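Local coordinates for protein phosphohistidine phosphatase SixA (Escherichia coli, PDB 1UJC) that removes phosphate from the phosphohistidine of the HPt domain of the ArcB sensor in the multistep His-Asp phosphorelay, at residues R47-P52 / S72-P77; L54-T59 / I106-L111. One frame throughout, in Å; residues are numbered along the deposited sequence.

Contact 1 joins strand 47-50 to the edge strand 74-75. Contact 2 joins helix 54-66, which lies between those two strands in the chain, to the end of strand 102-107 and the loop after it. Strands 47-50 and 102-107 are neighbours in one sheet, and the two contact centres lie about 10 Å apart. The two meet where Ser51 OG lies 2.7 Å from His108 NE2, a probable hydrogen bond. His108 ND1, on the other side of the ring, bonds the tungstate. Contact 2 holds Arg55, His108 and Leu109 of the tungstate pocket. In contact 1 Ser51 is a second-shell residue, its side chain about 8 Å from the tungstate at the nearest atoms.

Contact 1: R47-P52 / S72-P77; sequences RVLVSP and SAEVLP
Arg47 and Glu74 form a two-point salt bridge. Arg47 NE gives a nearly straight bond of 2.7 Å to Glu74 OE2, on the syn side of the carboxylate. Arg47 NH2 reaches Glu74 OE1 at 2.9 Å from above the carboxylate plane, and the two flat groups are turned 34° apart. The bends of the arginine chain at chi2 and chi3 carry NE to OE2. Both groups have a second partner: Arg47 NH1 pairs with Glu98, and Tyr91 OH bonds Glu74 OE1.

Backbone bonds run from Glu74 N to Val48 O, from Val50 N to Glu74 O and from Leu76 N to Val50 O, each 2.9 Å. This is parallel pairing, as expected of a right-handed beta-alpha-beta crossover through helix 54-66. Strand 74-75 is the edge of the sheet. A water accepts from Val48 N at 2.8 Å and lies near Glu74 OE2.

Apolar contacts divide between the two faces. Leu49 CD2 meets Leu76 CD1 at 3.8 Å, on the side where Tyr91 of helix 85-98 packs. On the other face Val50 CG1 lies beside Val75 CG2. Val75 CG1 also touches Pro52 CG, 3.6 Å away in the loop after the strand.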
ATOM      1  N   ARG A  47       1.587   7.703  -8.722  1.00 11.87           N
ATOM      2  CA  ARG A  47       2.625   7.878  -7.715  1.00 11.94           C
ATOM      3  C   ARG A  47       2.718   6.673  -6.786  1.00 12.31           C
ATOM      4  O   ARG A  47       1.726   5.976  -6.553  1.00 11.20           O
ATOM      5  CB  ARG A  47       2.341   9.141  -6.894  1.00 12.73           C
ATOM      6  CG  ARG A  47       2.446  10.435  -7.694  1.00 12.84           C
ATOM      7  CD  ARG A  47       3.904  10.796  -7.951  1.00 11.56           C
ATOM      8  NE  ARG A  47       4.527  11.411  -6.782  1.00 12.57           N
ATOM      9  CZ  ARG A  47       4.288  12.656  -6.374  1.00 12.18           C
ATOM     10  NH1 ARG A  47       3.435  13.425  -7.042  1.00 10.69           N
ATOM     11  NH2 ARG A  47       4.909  13.137  -5.301  1.00 12.35           N
ATOM     12  N   VAL A  48       3.912   6.442  -6.249  1.00 10.99           N
ATOM     13  CA  VAL A  48       4.137   5.325  -5.347  1.00 10.77           C
ATOM     14  C   VAL A  48       4.870   5.749  -4.076  1.00 10.95           C
ATOM     15  O   VAL A  48       5.910   6.405  -4.134  1.00 11.16           O
ATOM     16  CB  VAL A  48       4.946   4.221  -6.046  1.00 12.32           C
ATOM     17  CG1 VAL A  48       5.230   3.085  -5.080  1.00 13.42           C
ATOM     18  CG2 VAL A  48       4.182   3.722  -7.257  1.00 13.19           C
ATOM     19  N   LEU A  49       4.308   5.365  -2.933  1.00  9.64           N
ATOM     20  CA  LEU A  49       4.882   5.673  -1.628  1.00 10.40           C
ATOM     21  C   LEU A  49       5.158   4.325  -0.973  1.00 11.71           C
ATOM     22  O   LEU A  49       4.270   3.475  -0.904  1.00 14.02           O
ATOM     23  CB  LEU A  49       3.886   6.476  -0.787  1.00  9.78           C
ATOM     24  CG  LEU A  49       3.278   7.708  -1.465  1.00 10.82           C
ATOM     25  CD1 LEU A  49       2.275   8.374  -0.528  1.00 11.18           C
ATOM     26  CD2 LEU A  49       4.382   8.684  -1.842  1.00 12.26           C
ATOM     27  N   VAL A  50       6.379   4.123  -0.497  1.00 11.89           N
ATOM     28  CA  VAL A  50       6.735   2.845   0.108  1.00 12.01           C
ATOM     29  C   VAL A  50       7.537   2.962   1.401  1.00 12.18           C
ATOM     30  O   VAL A  50       8.277   3.921   1.604  1.00 11.59           O
ATOM     31  CB  VAL A  50       7.544   1.986  -0.899  1.00 13.70           C
ATOM     32  CG1 VAL A  50       8.851   2.690  -1.248  1.00 12.16           C
ATOM     33  CG2 VAL A  50       7.806   0.596  -0.326  1.00 14.73           C
ATOM     34  N   SER A  51       7.369   1.973   2.274  1.00 11.89           N
ATOM     35  CA  SER A  51       8.092   1.915   3.534  1.00 11.41           C
ATOM     36  C   SER A  51       9.559   1.628   3.233  1.00 11.30           C
ATOM     37  O   SER A  51       9.878   0.976   2.243  1.00 10.33           O
ATOM     38  CB  SER A  51       7.532   0.795   4.409  1.00 11.91           C
ATOM     39  OG  SER A  51       8.454   0.443   5.422  1.00 14.54           O
ATOM     40  N   PRO A  52      10.470   2.120   4.087  1.00 10.89           N
ATOM     41  CA  PRO A  52      11.918   1.926   3.933  1.00 11.97           C
ATOM     42  C   PRO A  52      12.355   0.484   4.199  1.00 11.52           C
ATOM     43  O   PRO A  52      13.473   0.098   3.867  1.00 11.18           O
ATOM     44  CB  PRO A  52      12.510   2.883   4.970  1.00 10.63           C
ATOM     45  CG  PRO A  52      11.450   3.927   5.130  1.00 15.97           C
ATOM     46  CD  PRO A  52      10.192   3.099   5.148  1.00 12.83           C
ATOM     47  N   SER A  72      10.096   6.383 -10.664  1.00 28.89           N
ATOM     48  CA  SER A  72      10.538   6.642  -9.308  1.00 29.09           C
ATOM     49  C   SER A  72       9.496   6.222  -8.277  1.00 28.96           C
ATOM     50  O   SER A  72       8.352   5.891  -8.610  1.00 29.25           O
ATOM     51  CB  SER A  72      10.869   8.127  -9.134  1.00 29.20           C
ATOM     52  OG  SER A  72      11.880   8.520 -10.044  1.00 31.99           O
ATOM     53  N   ALA A  73       9.923   6.219  -7.023  1.00 27.16           N
ATOM     54  CA  ALA A  73       9.072   5.868  -5.903  1.00 24.32           C
ATOM     55  C   ALA A  73       9.573   6.726  -4.759  1.00 22.50           C
ATOM     56  O   ALA A  73      10.746   7.088  -4.719  1.00 22.57           O
ATOM     57  CB  ALA A  73       9.220   4.395  -5.568  1.00 25.31           C
ATOM     58  N   GLU A  74       8.684   7.065  -3.840  1.00 20.35           N
ATOM     59  CA  GLU A  74       9.055   7.888  -2.709  1.00 16.78           C
ATOM     60  C   GLU A  74       9.086   7.020  -1.465  1.00 15.07           C
ATOM     61  O   GLU A  74       8.062   6.480  -1.047  1.00 12.43           O
ATOM     62  CB  GLU A  74       8.045   9.027  -2.560  1.00 16.98           C
ATOM     63  CG  GLU A  74       8.055   9.956  -3.757  1.00 17.24           C
ATOM     64  CD  GLU A  74       6.670  10.396  -4.187  1.00 15.02           C
ATOM     65  OE1 GLU A  74       6.016  11.158  -3.440  1.00 11.90           O
ATOM     66  OE2 GLU A  74       6.240   9.971  -5.283  1.00 15.87           O
ATOM     67  N   VAL A  75      10.279   6.872  -0.899  1.00 12.39           N
ATOM     68  CA  VAL A  75      10.474   6.076   0.300  1.00 12.74           C
ATOM     69  C   VAL A  75      10.165   6.982   1.481  1.00 13.77           C
ATOM     70  O   VAL A  75      10.885   7.953   1.727  1.00 13.67           O
ATOM     71  CB  VAL A  75      11.927   5.568   0.395  1.00 13.78           C
ATOM     72  CG1 VAL A  75      12.103   4.720   1.650  1.00 12.11           C
ATOM     73  CG2 VAL A  75      12.267   4.747  -0.847  1.00 13.05           C
ATOM     74  N   LEU A  76       9.088   6.663   2.193  1.00 11.63           N
ATOM     75  CA  LEU A  76       8.641   7.458   3.331  1.00 13.66           C
ATOM     76  C   LEU A  76       8.913   6.792   4.671  1.00 12.50           C
ATOM     77  O   LEU A  76       8.484   5.665   4.908  1.00 12.36           O
ATOM     78  CB  LEU A  76       7.133   7.739   3.216  1.00 13.85           C
ATOM     79  CG  LEU A  76       6.617   8.794   2.231  1.00 16.11           C
ATOM     80  CD1 LEU A  76       7.070   8.471   0.823  1.00 15.68           C
ATOM     81  CD2 LEU A  76       5.085   8.841   2.304  1.00 13.99           C
ATOM     82  N   PRO A  77       9.626   7.488   5.573  1.00 12.39           N
ATOM     83  CA  PRO A  77       9.930   6.924   6.891  1.00 12.08           C
ATOM     84  C   PRO A  77       8.675   6.702   7.733  1.00 12.70           C
ATOM     85  O   PRO A  77       8.662   5.848   8.615  1.00 12.06           O
ATOM     86  CB  PRO A  77      10.847   7.972   7.516  1.00 12.27           C
ATOM     87  CG  PRO A  77      11.532   8.586   6.324  1.00 13.09           C
ATOM     88  CD  PRO A  77      10.376   8.737   5.353  1.00 13.27           C
TER
HETATM   89  O   HOH W   1       6.052   7.912  -7.251  1.00 14.86           O

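Contact 2: L54-T59 / I106-L111; sequences LRAEQT and ISHLPL. With WO4 (tungstate(VI)ion), chain C.
The guanidinium of Arg55 and the ring of His108 stand 80° apart. His108 CE1 lies over one face of the guanidinium, offset toward its rim. Tungstate O2 sits at the guanidinium edge, in its plane. The same oxygen and Arg55 NE lie at the edge of the His108 ring, in its plane.

Three hydrogen bonds converge on tungstate O2. Arg55 NE gives one of 2.6 Å. His108 ND1 gives one of 2.8 Å. That from Arg55 NH2, 2.9 Å long, is the most bent of the three. A fourth bond, from the backbone N of Leu109 to tungstate O1 at 3.0 Å, is nearly straight (171°). Arg55 CG lies between the backbone N and the carbonyl carbon (chi1 52°), beside His108 CE1, and the extended run from there takes NE to the tungstate. Arg55 NH2 also pairs with Asp18, and His108 NE2, on the far side of the ring from ND1, bonds Ser51 OG. An alanine in place of Arg55 would probably leave tungstate O2 without two of its donors, Asp18 without this charged partner and the His108 ring less fixed.

Arg7 and His8 complete the pocket, in the Arg-His-Gly motif of the histidine phosphatase superfamily at the end of strand 2-7. Arg7 NE also bonds the tungstate, which probably mimics the phosphoryl group.

Away from the ligand methyl groups make most of the contact. Ile106 CG2 approaches Ala56 O at 3.6 Å and Ala56 CB at 4.1 Å. Thr59 CG2 packs on the same methyl, while Thr59 OG1 bonds Arg55 O at 2.8 Å and also pairs with Gly9 N.

Helix 54-66 lies against the end of strand 102-107. Ala56 and Ile106 both touch Val50 of the adjoining strand 47-50, and Thr59 reaches Ser31 of helix 25-40.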
ATOM      1  N   LEU A  54      12.847  -3.450   3.845  1.00 12.51           N
ATOM      2  CA  LEU A  54      13.057  -4.356   2.723  1.00 12.67           C
ATOM      3  C   LEU A  54      11.830  -5.108   2.224  1.00 12.23           C
ATOM      4  O   LEU A  54      11.637  -5.231   1.014  1.00 10.40           O
ATOM      5  CB  LEU A  54      14.178  -5.355   3.050  1.00 14.12           C
ATOM      6  CG  LEU A  54      15.598  -4.770   3.101  1.00 15.20           C
ATOM      7  CD1 LEU A  54      16.623  -5.882   3.228  1.00 16.08           C
ATOM      8  CD2 LEU A  54      15.862  -3.979   1.839  1.00 17.79           C
ATOM      9  N   ARG A  55      10.994  -5.606   3.130  1.00 11.45           N
ATOM     10  CA  ARG A  55       9.812  -6.341   2.690  1.00 12.20           C
ATOM     11  C   ARG A  55       8.833  -5.466   1.910  1.00 11.31           C
ATOM     12  O   ARG A  55       8.142  -5.948   1.012  1.00 13.67           O
ATOM     13  CB  ARG A  55       9.117  -7.019   3.880  1.00 10.50           C
ATOM     14  CG  ARG A  55       8.796  -6.140   5.074  1.00 11.85           C
ATOM     15  CD  ARG A  55       8.362  -7.032   6.229  1.00 13.30           C
ATOM     16  NE  ARG A  55       7.939  -6.322   7.437  1.00 13.76           N
ATOM     17  CZ  ARG A  55       8.758  -5.787   8.342  1.00 15.44           C
ATOM     18  NH1 ARG A  55      10.075  -5.858   8.196  1.00 11.97           N
ATOM     19  NH2 ARG A  55       8.250  -5.203   9.420  1.00 14.41           N
ATOM     20  N   ALA A  56       8.784  -4.179   2.234  1.00 10.40           N
ATOM     21  CA  ALA A  56       7.890  -3.268   1.528  1.00  7.99           C
ATOM     22  C   ALA A  56       8.457  -2.982   0.134  1.00 10.28           C
ATOM     23  O   ALA A  56       7.764  -3.115  -0.875  1.00  8.76           O
ATOM     24  CB  ALA A  56       7.729  -1.969   2.314  1.00  7.38           C
ATOM     25  N   GLU A  57       9.730  -2.606   0.087  1.00 10.03           N
ATOM     26  CA  GLU A  57      10.391  -2.303  -1.173  1.00 12.53           C
ATOM     27  C   GLU A  57      10.376  -3.500  -2.130  1.00 11.91           C
ATOM     28  O   GLU A  57      10.181  -3.334  -3.330  1.00 13.71           O
ATOM     29  CB  GLU A  57      11.832  -1.845  -0.902  1.00 13.13           C
ATOM     30  CG  GLU A  57      11.917  -0.646   0.038  1.00 15.28           C
ATOM     31  CD  GLU A  57      13.345  -0.243   0.379  1.00 16.89           C
ATOM     32  OE1 GLU A  57      14.205  -1.141   0.514  1.00 15.35           O
ATOM     33  OE2 GLU A  57      13.600   0.970   0.536  1.00 16.26           O
ATOM     34  N   GLN A  58      10.570  -4.704  -1.600  1.00 10.86           N
ATOM     35  CA  GLN A  58      10.577  -5.893  -2.441  1.00 11.40           C
ATOM     36  C   GLN A  58       9.175  -6.162  -2.982  1.00 11.17           C
ATOM     37  O   GLN A  58       9.014  -6.605  -4.116  1.00 11.28           O
ATOM     38  CB  GLN A  58      11.067  -7.106  -1.658  1.00 13.56           C
ATOM     39  CG  GLN A  58      11.640  -8.184  -2.556  1.00 13.37           C
ATOM     40  CD  GLN A  58      12.021  -9.438  -1.803  1.00 14.69           C
ATOM     41  OE1 GLN A  58      12.309  -9.397  -0.608  1.00 15.55           O
ATOM     42  NE2 GLN A  58      12.044 -10.560  -2.508  1.00 15.70           N
ATOM     43  N   THR A  59       8.161  -5.903  -2.163  1.00 11.23           N
ATOM     44  CA  THR A  59       6.788  -6.091  -2.605  1.00 11.77           C
ATOM     45  C   THR A  59       6.576  -5.150  -3.791  1.00 11.60           C
ATOM     46  O   THR A  59       5.956  -5.517  -4.792  1.00 11.16           O
ATOM     47  CB  THR A  59       5.793  -5.740  -1.488  1.00  9.91           C
ATOM     48  OG1 THR A  59       5.905  -6.702  -0.430  1.00 12.89           O
ATOM     49  CG2 THR A  59       4.372  -5.738  -2.022  1.00 13.67           C
ATOM     50  N   ILE A 106       2.515   1.133  -0.136  1.00 14.41           N
ATOM     51  CA  ILE A 106       2.899  -0.192   0.339  1.00 13.04           C
ATOM     52  C   ILE A 106       3.472  -0.033   1.739  1.00 13.15           C
ATOM     53  O   ILE A 106       4.465   0.669   1.933  1.00 14.14           O
ATOM     54  CB  ILE A 106       3.940  -0.836  -0.600  1.00 11.72           C
ATOM     55  CG1 ILE A 106       3.321  -1.051  -1.983  1.00 12.52           C
ATOM     56  CG2 ILE A 106       4.403  -2.160  -0.033  1.00 10.72           C
ATOM     57  CD1 ILE A 106       4.278  -1.647  -3.004  1.00 12.31           C
ATOM     58  N   SER A 107       2.847  -0.691   2.714  1.00 13.54           N
ATOM     59  CA  SER A 107       3.279  -0.557   4.098  1.00 12.63           C
ATOM     60  C   SER A 107       3.155  -1.821   4.945  1.00 13.42           C
ATOM     61  O   SER A 107       3.308  -2.936   4.447  1.00 12.62           O
ATOM     62  CB  SER A 107       2.494   0.584   4.751  1.00 13.50           C
ATOM     63  OG  SER A 107       3.024   0.934   6.014  1.00 14.32           O
ATOM     64  N   HIS A 108       2.880  -1.634   6.235  1.00 12.38           N
ATOM     65  CA  HIS A 108       2.768  -2.754   7.158  1.00 12.55           C
ATOM     66  C   HIS A 108       1.639  -2.583   8.161  1.00 12.42           C
ATOM     67  O   HIS A 108       1.009  -1.524   8.249  1.00 11.42           O
ATOM     68  CB  HIS A 108       4.047  -2.916   7.991  1.00 13.90           C
ATOM     69  CG  HIS A 108       5.315  -2.598   7.263  1.00 12.39           C
ATOM     70  ND1 HIS A 108       6.335  -3.515   7.120  1.00 12.56           N
ATOM     71  CD2 HIS A 108       5.756  -1.454   6.690  1.00 13.67           C
ATOM     72  CE1 HIS A 108       7.348  -2.947   6.490  1.00 13.57           C
ATOM     73  NE2 HIS A 108       7.022  -1.697   6.218  1.00 10.59           N
ATOM     74  N   LEU A 109       1.393  -3.655   8.910  1.00 13.59           N
ATOM     75  CA  LEU A 109       0.415  -3.626   9.985  1.00 14.36           C
ATOM     76  C   LEU A 109       1.266  -2.966  11.065  1.00 14.48           C
ATOM     77  O   LEU A 109       2.482  -3.144  11.086  1.00 14.22           O
ATOM     78  CB  LEU A 109       0.055  -5.034  10.463  1.00 14.98           C
ATOM     79  CG  LEU A 109      -0.645  -6.058   9.571  1.00 14.33           C
ATOM     80  CD1 LEU A 109      -0.707  -7.383  10.321  1.00 15.27           C
ATOM     81  CD2 LEU A 109      -2.032  -5.580   9.208  1.00 13.78           C
ATOM     82  N   PRO A 110       0.649  -2.211  11.979  1.00 15.45           N
ATOM     83  CA  PRO A 110      -0.786  -1.943  12.056  1.00 15.56           C
ATOM     84  C   PRO A 110      -1.149  -0.666  11.304  1.00 15.35           C
ATOM     85  O   PRO A 110      -2.328  -0.310  11.199  1.00 15.24           O
ATOM     86  CB  PRO A 110      -1.007  -1.806  13.551  1.00 15.61           C
ATOM     87  CG  PRO A 110       0.210  -1.031  13.961  1.00 15.53           C
ATOM     88  CD  PRO A 110       1.339  -1.697  13.177  1.00 15.63           C
ATOM     89  N   LEU A 111      -0.128   0.008  10.779  1.00 13.04           N
ATOM     90  CA  LEU A 111      -0.315   1.263  10.056  1.00 14.20           C
ATOM     91  C   LEU A 111      -1.374   1.238   8.951  1.00 13.30           C
ATOM     92  O   LEU A 111      -2.209   2.134   8.877  1.00 13.22           O
ATOM     93  CB  LEU A 111       1.021   1.737   9.472  1.00 12.46           C
ATOM     94  CG  LEU A 111       1.005   3.019   8.628  1.00 14.20           C
ATOM     95  CD1 LEU A 111       0.135   4.074   9.277  1.00 16.01           C
ATOM     96  CD2 LEU A 111       2.431   3.520   8.457  1.00 14.41           C
TER
HETATM   97  W   WO4 C 163       4.198  -6.886   8.768  1.00 16.76           W
HETATM   98  O1  WO4 C 163       2.757  -6.195   8.099  1.00 14.52           O
HETATM   99  O2  WO4 C 163       5.553  -5.856   8.438  1.00 18.72           O
HETATM  100  O3  WO4 C 163       4.419  -8.515   8.235  1.00 23.77           O
HETATM  101  O4  WO4 C 163       4.030  -6.945  10.489  1.00 16.35           O